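Local coordinates for fucolectin-related protein (PDB 2WMF) that probably hydrolyses host blood-group carbohydrate antigens as a pneumococcal family 98 glycoside hydrolase, perhaps cleaving within the glycan like the endo-beta-galactosidases of this family, at residues 229-234 against 388-393; 225-230 against 371-376; 335-340 against 408-413. All coordinates share one frame; numbering follows the deposited sequence.

Contact 1 of 3, residues 229-234 against 388-393; sequences FWLSGL and SIFPNA
Leu231, on the last turn of helix 219-231, presents its CB to the far tip of the Phe390 ring, with Leu231 CB 3.9 Å from Phe390 CZ. The approach is oblique to the ring. Phe390 reaches across with its far end: its CG lies beside the backbone N (chi1 -57°), and the ring extends from there until CZ meets the helix. Ile389, one residue earlier, works on two fronts. Its CG2 sits 3.5 Å above one face of the Phe390 ring, offset toward the rim, and the same methyl approaches the backbone oxygen of Leu231, with Ile389 CG2 3.8 Å from Leu231 O. Further out, Ile389 CD1 extends to within 4.1 Å of Ser232 CA. No hydrogen bond crosses the contact. Ser232 instead turns its hydroxyl back to Gly228 O, leaving mainly its backbone to meet the isoleucine.

Gly233, with positive phi, closes the helix in a Schellman motif; the bond from Leu234 N to Phe229 O measures 3.0 Å. On the partner side Phe390 leaves helical geometry and begins a type I beta turn to Ala393. Val331 and Val332 of helix 328-334 also pack on Leu231, and Ile377 touches both Ser232 and Phe390. The contact thus joins the C-terminal end of a (beta/alpha)8-barrel helix to the end of helix 383-389, the connection between parallel strands 376-377 and 394-396 of the adjoining small alpha/beta unit.

Contact 2 of 3, residues 225-230 against 371-376; sequences IVSGFW and YHILPV
Ile225 and Val376 lie side by side and point the same way, their branches meeting at 3.7 Å between Ile225 CG1 and Val376 CG1. A chi1 of 166° swings Val376 CG1 opposite its backbone N and onto Ile225 CG1. A turn further along the helix, the chain of Val376 comes close to Gly228: Gly228 CA stands 3.5 Å from Val376 O, and its C-H points almost straight at the oxygen, with 170° at the hydrogen. With no side chain on this residue, the carbonyl can come right up to the helix backbone. A third touch is made by Ile373, whose CG2 rests 3.7 Å from Ser227 OG.

No direct hydrogen bond links the segments, but one water does. It donates to Ile225 O at 2.9 Å and to Val376 O at 2.7 Å, tying two backbone carbonyls that could not bond each other. Val376 O therefore receives both the water and the glycine C-H, while Ile225 O also takes the helical bond from Phe229 N.

The second shell fixes these groups. Ser227 OG is hydrogen-bonded to Asp223 O, so the hydroxyl that Ile373 CG2 touches already has a polar partner. Ser224, one residue before this part of the helix, holds segment 371-376 through a backbone bond with Val376 and through its hydroxyl, which is bonded to Leu374 O. Ser227 and Ile373 both touch Trp238 of strand 237-243, and Trp187 of helix 184-192 packs on Ile225. What results is a tight, water-bridged seam in which a barrel helix, following the sixth strand of the (beta/alpha)8 fold, receives the extended chain entering strand 376-377 of the neighbouring three-stranded parallel sheet.

Contact 3 of 3, residues 335-340 against 408-413; sequences TKAVFW and NYLNSL
Lys336 and Leu413 each bring a side chain against the other's flat peptide group, touching it at the carbonyl oxygen. Lys336 CG lies against Leu413 O, at 3.5 Å; in exchange, Leu413 CD1 comes to 3.8 Å from Lys336 O. Within the helix itself, the peptide oxygen of Tyr409 is bonded by the Ser412 side chain: Ser412 OG donates to Tyr409 O at 2.7 Å, in the carbonyl plane and on a lone pair, with a C=O...donor angle of 137°. Ser412 N bonds to the same oxygen, so one residue grips it twice.

The remaining touches between the segments are apolar. Ala337 sends its methyl into the fork made by two leucines one helical turn apart, with Ala337 CB 3.8 Å from Leu410 CD2 and 3.9 Å from Leu413 CD1. Lys336 CB adds a touch on Leu413 CB at 4.0 Å. Beyond that the lysine bends at chi2 (-58°) and then runs extended, which carries its amino group away from the helix; only the aliphatic part of the chain serves the contact.

Tyr414, the next residue after the helical segment, supplies polar fastening: its hydroxyl is hydrogen-bonded to the backbone N of both Lys336 and Ala337. Deeper in, Leu410 also packs on Leu396 of strand 394-396, which pairs with 337-340 in the parallel sheet. The chemistry implies a seam between the start of the central strand and helix 406-413 that is held by the Ala337 methyl on the leucines at its buried side, gives way to the methylenes of an exposed lysine at its margin, and depends on no charge pairing between the two segments.

Contacts 1 and 2 share helix 219-231 of the barrel: contact 2 uses its second half and contact 1 its C-terminal end. Both are buried, though Ile389 in contact 1 is partly exposed. Contact 3 lies within the smaller alpha/beta unit and reaches the surface. Chemistry follows place: a water and close backbone approach in contact 2, while in contacts 1 and 3 side-chain carbons meet other carbons and backbone carbonyls, with no hydrogen bond between the segments. Strand 337-340 connects them, since Phe339 N bonds to Pro375 O of contact 2 and Val338 CG1 packs on Phe390 CZ of contact 1. Tyr371 OH and Asn411 OD1 add a probable hydrogen bond between contacts 2 and 3.

Contact 1 of 3, residues 229-234 against 388-393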
ATOM      1  N   PHE A 229      13.152   8.811   3.378  1.00  6.81           N
ATOM      2  CA  PHE A 229      13.757   9.365   2.122  1.00  7.27           C
ATOM      3  C   PHE A 229      12.931  10.542   1.581  1.00  7.98           C
ATOM      4  O   PHE A 229      13.472  11.561   1.157  1.00  7.77           O
ATOM      5  CB  PHE A 229      13.839   8.296   1.028  1.00  7.22           C
ATOM      6  CG  PHE A 229      14.845   7.170   1.273  1.00  7.20           C
ATOM      7  CD1 PHE A 229      16.044   7.370   1.924  1.00  7.76           C
ATOM      8  CD2 PHE A 229      14.571   5.918   0.760  1.00  7.04           C
ATOM      9  CE1 PHE A 229      16.945   6.328   2.046  1.00  8.90           C
ATOM     10  CE2 PHE A 229      15.447   4.892   0.886  1.00  8.71           C
ATOM     11  CZ  PHE A 229      16.619   5.066   1.536  1.00  9.22           C
ATOM     12  N   TRP A 230      11.623  10.391   1.607  1.00  7.25           N
ATOM     13  CA  TRP A 230      10.674  11.419   1.152  1.00  8.15           C
ATOM     14  C   TRP A 230      10.823  12.640   2.066  1.00  8.55           C
ATOM     15  O   TRP A 230      10.953  13.760   1.594  1.00  9.12           O
ATOM     16  CB  TRP A 230       9.258  10.845   1.212  1.00  8.73           C
ATOM     17  CG  TRP A 230       8.153  11.818   0.986  1.00  7.22           C
ATOM     18  CD1 TRP A 230       7.930  12.582  -0.144  1.00  8.69           C
ATOM     19  CD2 TRP A 230       7.113  12.143   1.912  1.00  7.50           C
ATOM     20  NE1 TRP A 230       6.798  13.371   0.055  1.00  8.95           N
ATOM     21  CE2 TRP A 230       6.275  13.076   1.295  1.00  8.25           C
ATOM     22  CE3 TRP A 230       6.776  11.669   3.196  1.00  9.58           C
ATOM     23  CZ2 TRP A 230       5.133  13.569   1.929  1.00  9.36           C
ATOM     24  CZ3 TRP A 230       5.658  12.180   3.822  1.00  9.41           C
ATOM     25  CH2 TRP A 230       4.846  13.102   3.186  1.00  8.50           C
ATOM     26  N   LEU A 231      10.809  12.417   3.384  1.00  8.61           N
ATOM     27  CA  LEU A 231      10.924  13.521   4.357  1.00  8.02           C
ATOM     28  C   LEU A 231      12.277  14.238   4.233  1.00  8.09           C
ATOM     29  O   LEU A 231      12.402  15.429   4.574  1.00  9.93           O
ATOM     30  CB  LEU A 231      10.730  12.982   5.772  1.00  8.37           C
ATOM     31  CG  LEU A 231       9.298  12.568   6.098  1.00  8.97           C
ATOM     32  CD1 LEU A 231       9.112  11.699   7.395  1.00  9.33           C
ATOM     33  CD2 LEU A 231       8.380  13.811   6.149  1.00 11.16           C
ATOM     34  N   SER A 232      13.304  13.507   3.781  1.00  8.93           N
ATOM     35  CA  SER A 232      14.656  14.036   3.608  1.00  8.71           C
ATOM     36  C   SER A 232      14.896  14.759   2.273  1.00  9.49           C
ATOM     37  O   SER A 232      16.008  15.236   2.025  1.00 10.23           O
ATOM     38  CB  SER A 232      15.675  12.891   3.743  1.00  9.12           C
ATOM     39  OG  SER A 232      15.637  12.253   5.022  1.00  9.15           O
ATOM     40  N   GLY A 233      13.873  14.778   1.421  1.00  8.82           N
ATOM     41  CA  GLY A 233      13.950  15.455   0.125  1.00  8.73           C
ATOM     42  C   GLY A 233      14.611  14.670  -0.977  1.00  9.62           C
ATOM     43  O   GLY A 233      14.975  15.241  -2.020  1.00 11.09           O
ATOM     44  N   LEU A 234      14.799  13.372  -0.792  1.00  9.01           N
ATOM     45  CA  LEU A 234      15.445  12.526  -1.804  1.00  9.12           C
ATOM     46  C   LEU A 234      14.492  11.971  -2.878  1.00  9.05           C
ATOM     47  O   LEU A 234      14.943  11.519  -3.910  1.00 10.49           O
ATOM     48  CB  LEU A 234      16.197  11.392  -1.102  1.00  8.27           C
ATOM     49  CG  LEU A 234      17.345  11.832  -0.183  1.00  9.09           C
ATOM     50  CD1 LEU A 234      17.929  10.656   0.619  1.00  9.10           C
ATOM     51  CD2 LEU A 234      18.457  12.566  -0.967  1.00 10.95           C
ATOM     52  N   SER A 388      17.571  21.042  10.655  1.00 16.93           N
ATOM     53  CA  SER A 388      16.934  21.977   9.742  1.00 17.23           C
ATOM     54  C   SER A 388      15.543  21.554   9.288  1.00 16.73           C
ATOM     55  O   SER A 388      14.615  22.372   9.223  1.00 17.27           O
ATOM     56  CB  SER A 388      17.828  22.174   8.511  1.00 18.28           C
ATOM     57  OG  SER A 388      17.260  23.118   7.659  1.00 25.55           O
ATOM     58  N   ILE A 389      15.384  20.260   8.996  1.00 14.46           N
ATOM     59  CA  ILE A 389      14.104  19.734   8.517  1.00 14.58           C
ATOM     60  C   ILE A 389      13.096  19.583   9.693  1.00 14.61           C
ATOM     61  O   ILE A 389      11.923  19.889   9.534  1.00 16.05           O
ATOM     62  CB  ILE A 389      14.296  18.361   7.847  1.00 13.51           C
ATOM     63  CG1 ILE A 389      15.139  18.478   6.566  1.00 14.33           C
ATOM     64  CG2 ILE A 389      12.957  17.735   7.479  1.00 14.73           C
ATOM     65  CD1 ILE A 389      15.759  17.139   6.092  1.00 15.17           C
ATOM     66  N   PHE A 390      13.593  19.124  10.850  1.00 14.17           N
ATOM     67  CA  PHE A 390      12.768  18.750  12.015  1.00 14.93           C
ATOM     68  C   PHE A 390      13.300  19.542  13.256  1.00 14.98           C
ATOM     69  O   PHE A 390      13.791  18.968  14.238  1.00 15.39           O
ATOM     70  CB  PHE A 390      12.857  17.259  12.353  1.00 14.35           C
ATOM     71  CG  PHE A 390      12.483  16.306  11.240  1.00 12.90           C
ATOM     72  CD1 PHE A 390      11.166  15.857  11.119  1.00 12.50           C
ATOM     73  CD2 PHE A 390      13.469  15.745  10.410  1.00 12.50           C
ATOM     74  CE1 PHE A 390      10.825  14.879  10.116  1.00 12.70           C
ATOM     75  CE2 PHE A 390      13.129  14.769   9.437  1.00 12.68           C
ATOM     76  CZ  PHE A 390      11.814  14.374   9.303  1.00 13.04           C
ATOM     77  N   PRO A 391      13.186  20.878  13.221  1.00 14.93           N
ATOM     78  CA  PRO A 391      13.832  21.612  14.324  1.00 16.71           C
ATOM     79  C   PRO A 391      13.320  21.263  15.736  1.00 17.35           C
ATOM     80  O   PRO A 391      14.070  21.439  16.720  1.00 19.38           O
ATOM     81  CB  PRO A 391      13.592  23.082  13.957  1.00 16.50           C
ATOM     82  CG  PRO A 391      12.424  23.047  13.011  1.00 15.25           C
ATOM     83  CD  PRO A 391      12.589  21.770  12.224  1.00 15.08           C
ATOM     84  N   ASN A 392      12.085  20.762  15.823  1.00 17.15           N
ATOM     85  CA  ASN A 392      11.441  20.432  17.086  1.00 18.13           C
ATOM     86  C   ASN A 392      11.495  18.958  17.454  1.00 18.12           C
ATOM     87  O   ASN A 392      11.020  18.608  18.541  1.00 19.39           O
ATOM     88  CB  ASN A 392       9.976  20.916  17.097  1.00 19.34           C
ATOM     89  CG  ASN A 392       9.858  22.417  16.799  1.00 23.21           C
ATOM     90  OD1 ASN A 392       9.092  22.831  15.931  1.00 29.62           O
ATOM     91  ND2 ASN A 392      10.669  23.214  17.476  1.00 26.32           N
ATOM     92  N   ALA A 393      12.088  18.107  16.612  1.00 16.23           N
ATOM     93  CA  ALA A 393      12.178  16.658  16.911  1.00 15.88           C
ATOM     94  C   ALA A 393      13.445  16.280  17.678  1.00 15.26           C
ATOM     95  O   ALA A 393      14.522  16.833  17.425  1.00 16.35           O
ATOM     96  CB  ALA A 393      12.112  15.867  15.617  1.00 14.73           C
TER

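Contact 2 of 3, residues 225-230 against 371-376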
ATOM      1  N   ILE A 225      12.197   3.931   6.718  1.00  7.39           N
ATOM      2  CA  ILE A 225      13.310   4.362   5.874  1.00  7.71           C
ATOM      3  C   ILE A 225      12.801   4.978   4.574  1.00  7.84           C
ATOM      4  O   ILE A 225      13.294   6.015   4.120  1.00  7.97           O
ATOM      5  CB  ILE A 225      14.254   3.155   5.549  1.00  8.06           C
ATOM      6  CG1 ILE A 225      14.995   2.715   6.790  1.00  9.19           C
ATOM      7  CG2 ILE A 225      15.254   3.502   4.447  1.00 10.06           C
ATOM      8  CD1 ILE A 225      15.773   1.375   6.583  1.00 12.40           C
ATOM      9  N   VAL A 226      11.840   4.316   3.945  1.00  6.58           N
ATOM     10  CA  VAL A 226      11.334   4.792   2.647  1.00  7.17           C
ATOM     11  C   VAL A 226      10.600   6.133   2.834  1.00  7.22           C
ATOM     12  O   VAL A 226      10.844   7.094   2.074  1.00  7.99           O
ATOM     13  CB  VAL A 226      10.541   3.729   1.890  1.00  6.24           C
ATOM     14  CG1 VAL A 226       9.833   4.318   0.630  1.00  9.50           C
ATOM     15  CG2 VAL A 226      11.465   2.489   1.538  1.00  8.04           C
ATOM     16  N   SER A 227       9.705   6.213   3.809  1.00  7.48           N
ATOM     17  CA  SER A 227       9.052   7.492   4.069  1.00  7.43           C
ATOM     18  C   SER A 227      10.114   8.519   4.555  1.00  6.82           C
ATOM     19  O   SER A 227      10.047   9.728   4.234  1.00  8.83           O
ATOM     20  CB  SER A 227       7.872   7.349   5.031  1.00  7.64           C
ATOM     21  OG  SER A 227       8.244   7.182   6.370  1.00  8.07           O
ATOM     22  N   GLY A 228      11.145   8.065   5.239  1.00  7.38           N
ATOM     23  CA  GLY A 228      12.257   8.936   5.660  1.00  7.28           C
ATOM     24  C   GLY A 228      12.990   9.563   4.465  1.00  6.53           C
ATOM     25  O   GLY A 228      13.388  10.739   4.519  1.00  7.25           O
ATOM     26  N   PHE A 229      13.152   8.811   3.378  1.00  6.81           N
ATOM     27  CA  PHE A 229      13.757   9.365   2.122  1.00  7.27           C
ATOM     28  C   PHE A 229      12.931  10.542   1.581  1.00  7.98           C
ATOM     29  O   PHE A 229      13.472  11.561   1.157  1.00  7.77           O
ATOM     30  CB  PHE A 229      13.839   8.296   1.028  1.00  7.22           C
ATOM     31  CG  PHE A 229      14.845   7.170   1.273  1.00  7.20           C
ATOM     32  CD1 PHE A 229      16.044   7.370   1.924  1.00  7.76           C
ATOM     33  CD2 PHE A 229      14.571   5.918   0.760  1.00  7.04           C
ATOM     34  CE1 PHE A 229      16.945   6.328   2.046  1.00  8.90           C
ATOM     35  CE2 PHE A 229      15.447   4.892   0.886  1.00  8.71           C
ATOM     36  CZ  PHE A 229      16.619   5.066   1.536  1.00  9.22           C
ATOM     37  N   TRP A 230      11.623  10.391   1.607  1.00  7.25           N
ATOM     38  CA  TRP A 230      10.674  11.419   1.152  1.00  8.15           C
ATOM     39  C   TRP A 230      10.823  12.640   2.066  1.00  8.55           C
ATOM     40  O   TRP A 230      10.953  13.760   1.594  1.00  9.12           O
ATOM     41  CB  TRP A 230       9.258  10.845   1.212  1.00  8.73           C
ATOM     42  CG  TRP A 230       8.153  11.818   0.986  1.00  7.22           C
ATOM     43  CD1 TRP A 230       7.930  12.582  -0.144  1.00  8.69           C
ATOM     44  CD2 TRP A 230       7.113  12.143   1.912  1.00  7.50           C
ATOM     45  NE1 TRP A 230       6.798  13.371   0.055  1.00  8.95           N
ATOM     46  CE2 TRP A 230       6.275  13.076   1.295  1.00  8.25           C
ATOM     47  CE3 TRP A 230       6.776  11.669   3.196  1.00  9.58           C
ATOM     48  CZ2 TRP A 230       5.133  13.569   1.929  1.00  9.36           C
ATOM     49  CZ3 TRP A 230       5.658  12.180   3.822  1.00  9.41           C
ATOM     50  CH2 TRP A 230       4.846  13.102   3.186  1.00  8.50           C
ATOM     51  N   TYR A 371       2.615   6.758  17.584  1.00  7.65           N
ATOM     52  CA  TYR A 371       3.886   7.351  17.144  1.00  8.09           C
ATOM     53  C   TYR A 371       3.881   7.581  15.621  1.00  8.04           C
ATOM     54  O   TYR A 371       4.888   7.992  15.067  1.00  8.43           O
ATOM     55  CB  TYR A 371       5.064   6.421  17.516  1.00  8.21           C
ATOM     56  CG  TYR A 371       4.932   5.795  18.896  1.00  8.86           C
ATOM     57  CD1 TYR A 371       5.372   6.465  20.040  1.00 10.26           C
ATOM     58  CD2 TYR A 371       4.318   4.553  19.062  1.00  8.92           C
ATOM     59  CE1 TYR A 371       5.202   5.924  21.317  1.00  9.65           C
ATOM     60  CE2 TYR A 371       4.140   3.997  20.353  1.00  8.66           C
ATOM     61  CZ  TYR A 371       4.587   4.676  21.454  1.00  8.88           C
ATOM     62  OH  TYR A 371       4.417   4.065  22.685  1.00 10.77           O
ATOM     63  N   HIS A 372       2.757   7.308  14.961  1.00  8.59           N
ATOM     64  CA  HIS A 372       2.693   7.283  13.507  1.00  8.74           C
ATOM     65  C   HIS A 372       3.742   6.286  13.000  1.00  8.63           C
ATOM     66  O   HIS A 372       4.139   5.406  13.745  1.00  9.53           O
ATOM     67  CB  HIS A 372       2.928   8.697  12.933  1.00 10.48           C
ATOM     68  CG  HIS A 372       2.142   9.757  13.640  1.00  8.90           C
ATOM     69  ND1 HIS A 372       0.793   9.928  13.427  1.00  9.25           N
ATOM     70  CD2 HIS A 372       2.506  10.673  14.573  1.00 10.09           C
ATOM     71  CE1 HIS A 372       0.345  10.886  14.228  1.00 10.12           C
ATOM     72  NE2 HIS A 372       1.365  11.374  14.919  1.00  9.48           N
ATOM     73  N   ILE A 373       4.177   6.430  11.761  1.00  8.34           N
ATOM     74  CA  ILE A 373       5.453   5.814  11.313  1.00  7.82           C
ATOM     75  C   ILE A 373       6.594   6.713  11.849  1.00  7.56           C
ATOM     76  O   ILE A 373       6.650   7.927  11.546  1.00  8.10           O
ATOM     77  CB  ILE A 373       5.553   5.715   9.778  1.00  7.18           C
ATOM     78  CG1 ILE A 373       4.598   4.627   9.257  1.00  6.43           C
ATOM     79  CG2 ILE A 373       6.979   5.424   9.340  1.00  7.65           C
ATOM     80  CD1 ILE A 373       4.305   4.734   7.742  1.00  8.55           C
ATOM     81  N   LEU A 374       7.470   6.157  12.680  1.00  7.70           N
ATOM     82  CA  LEU A 374       8.640   6.901  13.181  1.00  7.95           C
ATOM     83  C   LEU A 374       9.681   6.990  12.026  1.00  8.17           C
ATOM     84  O   LEU A 374      10.110   5.964  11.499  1.00  8.81           O
ATOM     85  CB  LEU A 374       9.243   6.190  14.387  1.00  8.48           C
ATOM     86  CG  LEU A 374       8.632   6.478  15.740  1.00 13.77           C
ATOM     87  CD1 LEU A 374       9.130   5.492  16.806  1.00 15.21           C
ATOM     88  CD2 LEU A 374       9.011   7.938  16.153  1.00 15.04           C
ATOM     89  N   PRO A 375      10.002   8.198  11.543  1.00  7.91           N
ATOM     90  CA  PRO A 375      10.979   8.284  10.445  1.00  7.61           C
ATOM     91  C   PRO A 375      12.377   7.793  10.829  1.00  8.31           C
ATOM     92  O   PRO A 375      12.879   8.085  11.950  1.00  8.86           O
ATOM     93  CB  PRO A 375      11.009   9.796  10.128  1.00  8.19           C
ATOM     94  CG  PRO A 375       9.716  10.338  10.668  1.00  8.62           C
ATOM     95  CD  PRO A 375       9.515   9.539  11.929  1.00  8.12           C
ATOM     96  N   VAL A 376      12.980   7.034   9.912  1.00  7.49           N
ATOM     97  CA  VAL A 376      14.386   6.716   9.963  1.00  7.35           C
ATOM     98  C   VAL A 376      15.070   7.542   8.897  1.00  7.66           C
ATOM     99  O   VAL A 376      14.659   7.510   7.731  1.00  8.47           O
ATOM    100  CB  VAL A 376      14.673   5.194   9.772  1.00  7.46           C
ATOM    101  CG1 VAL A 376      16.174   4.962   9.487  1.00  8.13           C
ATOM    102  CG2 VAL A 376      14.266   4.438  10.992  1.00  7.77           C
TER
HETATM  103  O   HOH W   1      15.586   7.339   5.191  1.00  9.57           O

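Contact 3 of 3, residues 335-340 against 408-413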
ATOM      1  N   THR A 335       5.947  15.171  13.858  1.00  9.47           N
ATOM      2  CA  THR A 335       7.047  14.273  14.234  1.00 10.47           C
ATOM      3  C   THR A 335       7.757  14.794  15.476  1.00 11.50           C
ATOM      4  O   THR A 335       8.335  15.872  15.462  1.00 13.06           O
ATOM      5  CB  THR A 335       8.024  14.077  13.041  1.00 10.51           C
ATOM      6  OG1 THR A 335       7.322  13.499  11.912  1.00  9.07           O
ATOM      7  CG2 THR A 335       9.175  13.156  13.411  1.00 10.11           C
ATOM      8  N   LYS A 336       7.708  14.015  16.554  1.00 11.04           N
ATOM      9  CA  LYS A 336       8.383  14.387  17.804  1.00 11.58           C
ATOM     10  C   LYS A 336       9.795  13.803  17.964  1.00 11.07           C
ATOM     11  O   LYS A 336      10.593  14.296  18.774  1.00 11.23           O
ATOM     12  CB  LYS A 336       7.535  13.981  19.008  1.00 12.48           C
ATOM     13  CG  LYS A 336       6.068  14.436  18.994  1.00 16.15           C
ATOM     14  CD  LYS A 336       5.901  15.904  18.881  1.00 18.86           C
ATOM     15  CE  LYS A 336       4.398  16.216  18.813  1.00 19.76           C
ATOM     16  NZ  LYS A 336       4.142  17.686  18.776  1.00 23.43           N
ATOM     17  N   ALA A 337      10.084  12.727  17.246  1.00 10.14           N
ATOM     18  CA  ALA A 337      11.414  12.116  17.239  1.00 10.16           C
ATOM     19  C   ALA A 337      11.656  11.436  15.911  1.00 10.58           C
ATOM     20  O   ALA A 337      10.706  10.982  15.262  1.00  9.85           O
ATOM     21  CB  ALA A 337      11.555  11.042  18.367  1.00 11.14           C
ATOM     22  N   VAL A 338      12.943  11.390  15.513  1.00 10.72           N
ATOM     23  CA  VAL A 338      13.398  10.589  14.384  1.00  9.93           C
ATOM     24  C   VAL A 338      14.544   9.722  14.836  1.00 10.05           C
ATOM     25  O   VAL A 338      15.219  10.026  15.838  1.00 11.10           O
ATOM     26  CB  VAL A 338      13.857  11.446  13.157  1.00  9.03           C
ATOM     27  CG1 VAL A 338      12.745  12.337  12.701  1.00 10.30           C
ATOM     28  CG2 VAL A 338      15.137  12.271  13.444  1.00 10.04           C
ATOM     29  N   PHE A 339      14.750   8.621  14.127  1.00 10.25           N
ATOM     30  CA  PHE A 339      15.930   7.795  14.334  1.00  9.52           C
ATOM     31  C   PHE A 339      16.865   8.035  13.155  1.00 10.00           C
ATOM     32  O   PHE A 339      16.498   7.772  11.993  1.00 10.29           O
ATOM     33  CB  PHE A 339      15.587   6.323  14.436  1.00  9.88           C
ATOM     34  CG  PHE A 339      16.793   5.450  14.746  1.00  9.70           C
ATOM     35  CD1 PHE A 339      17.128   5.127  16.059  1.00 11.95           C
ATOM     36  CD2 PHE A 339      17.623   5.020  13.731  1.00 11.43           C
ATOM     37  CE1 PHE A 339      18.237   4.362  16.338  1.00 12.81           C
ATOM     38  CE2 PHE A 339      18.754   4.269  14.000  1.00 10.60           C
ATOM     39  CZ  PHE A 339      19.056   3.941  15.301  1.00 10.20           C
ATOM     40  N   TRP A 340      18.064   8.521  13.465  1.00 10.15           N
ATOM     41  CA  TRP A 340      19.127   8.740  12.483  1.00 10.06           C
ATOM     42  C   TRP A 340      20.136   7.606  12.511  1.00 10.28           C
ATOM     43  O   TRP A 340      20.646   7.239  13.594  1.00 11.05           O
ATOM     44  CB  TRP A 340      19.869  10.049  12.789  1.00 10.62           C
ATOM     45  CG  TRP A 340      20.933  10.415  11.790  1.00 11.58           C
ATOM     46  CD1 TRP A 340      20.841  10.369  10.437  1.00 11.50           C
ATOM     47  CD2 TRP A 340      22.214  10.966  12.088  1.00 12.65           C
ATOM     48  NE1 TRP A 340      22.006  10.827   9.858  1.00 11.67           N
ATOM     49  CE2 TRP A 340      22.871  11.190  10.857  1.00 11.36           C
ATOM     50  CE3 TRP A 340      22.903  11.223  13.281  1.00 14.38           C
ATOM     51  CZ2 TRP A 340      24.170  11.697  10.784  1.00 12.23           C
ATOM     52  CZ3 TRP A 340      24.215  11.734  13.201  1.00 14.54           C
ATOM     53  CH2 TRP A 340      24.827  11.940  11.957  1.00 14.37           C
ATOM     54  N   ASN A 408       9.440   4.179  27.458  1.00 15.90           N
ATOM     55  CA  ASN A 408       9.147   5.283  28.371  1.00 16.19           C
ATOM     56  C   ASN A 408       9.578   6.630  27.763  1.00 15.40           C
ATOM     57  O   ASN A 408       8.875   7.633  27.880  1.00 15.57           O
ATOM     58  CB  ASN A 408       9.838   5.056  29.720  1.00 17.34           C
ATOM     59  CG  ASN A 408       9.170   3.954  30.544  1.00 19.92           C
ATOM     60  OD1 ASN A 408       8.026   3.550  30.272  1.00 24.11           O
ATOM     61  ND2 ASN A 408       9.889   3.453  31.552  1.00 25.62           N
ATOM     62  N   TYR A 409      10.749   6.653  27.127  1.00 14.33           N
ATOM     63  CA  TYR A 409      11.235   7.902  26.541  1.00 14.29           C
ATOM     64  C   TYR A 409      10.340   8.387  25.402  1.00 13.53           C
ATOM     65  O   TYR A 409       9.898   9.530  25.375  1.00 12.93           O
ATOM     66  CB  TYR A 409      12.677   7.788  26.052  1.00 15.14           C
ATOM     67  CG  TYR A 409      13.121   9.108  25.484  1.00 15.14           C
ATOM     68  CD1 TYR A 409      13.272  10.215  26.312  1.00 16.02           C
ATOM     69  CD2 TYR A 409      13.300   9.276  24.114  1.00 15.47           C
ATOM     70  CE1 TYR A 409      13.626  11.428  25.816  1.00 15.47           C
ATOM     71  CE2 TYR A 409      13.665  10.493  23.579  1.00 16.14           C
ATOM     72  CZ  TYR A 409      13.832  11.583  24.430  1.00 16.24           C
ATOM     73  OH  TYR A 409      14.158  12.812  23.881  1.00 18.88           O
ATOM     74  N   LEU A 410      10.057   7.519  24.447  1.00 12.89           N
ATOM     75  CA  LEU A 410       9.167   7.925  23.345  1.00 12.48           C
ATOM     76  C   LEU A 410       7.780   8.288  23.873  1.00 11.50           C
ATOM     77  O   LEU A 410       7.158   9.227  23.381  1.00 11.79           O
ATOM     78  CB  LEU A 410       9.130   6.834  22.278  1.00 12.80           C
ATOM     79  CG  LEU A 410      10.422   6.865  21.410  1.00 13.07           C
ATOM     80  CD1 LEU A 410      10.595   5.588  20.580  1.00 15.54           C
ATOM     81  CD2 LEU A 410      10.462   8.149  20.533  1.00 15.81           C
ATOM     82  N   ASN A 411       7.275   7.583  24.886  1.00 11.18           N
ATOM     83  CA  ASN A 411       6.023   7.962  25.495  1.00 11.53           C
ATOM     84  C   ASN A 411       6.018   9.346  26.135  1.00 11.49           C
ATOM     85  O   ASN A 411       4.956   9.938  26.315  1.00 12.05           O
ATOM     86  CB  ASN A 411       5.601   6.908  26.520  1.00 12.47           C
ATOM     87  CG  ASN A 411       5.085   5.640  25.834  1.00 12.68           C
ATOM     88  OD1 ASN A 411       5.009   5.595  24.594  1.00 13.46           O
ATOM     89  ND2 ASN A 411       4.710   4.631  26.615  1.00 13.70           N
ATOM     90  N   SER A 412       7.204   9.824  26.526  1.00 12.11           N
ATOM     91  CA  SER A 412       7.314  11.176  27.081  1.00 12.61           C
ATOM     92  C   SER A 412       7.173  12.273  26.004  1.00 13.18           C
ATOM     93  O   SER A 412       6.946  13.438  26.329  1.00 14.68           O
ATOM     94  CB  SER A 412       8.618  11.361  27.877  1.00 12.64           C
ATOM     95  OG  SER A 412       9.743  11.585  27.061  1.00 13.28           O
ATOM     96  N   LEU A 413       7.346  11.870  24.745  1.00 12.44           N
ATOM     97  CA  LEU A 413       7.238  12.752  23.597  1.00 11.65           C
ATOM     98  C   LEU A 413       5.917  12.651  22.832  1.00 11.23           C
ATOM     99  O   LEU A 413       5.430  13.650  22.310  1.00 12.71           O
ATOM    100  CB  LEU A 413       8.416  12.525  22.627  1.00 11.84           C
ATOM    101  CG  LEU A 413       9.831  12.615  23.150  1.00 13.34           C
ATOM    102  CD1 LEU A 413      10.801  12.289  22.015  1.00 13.80           C
ATOM    103  CD2 LEU A 413      10.105  14.016  23.713  1.00 15.72           C
TER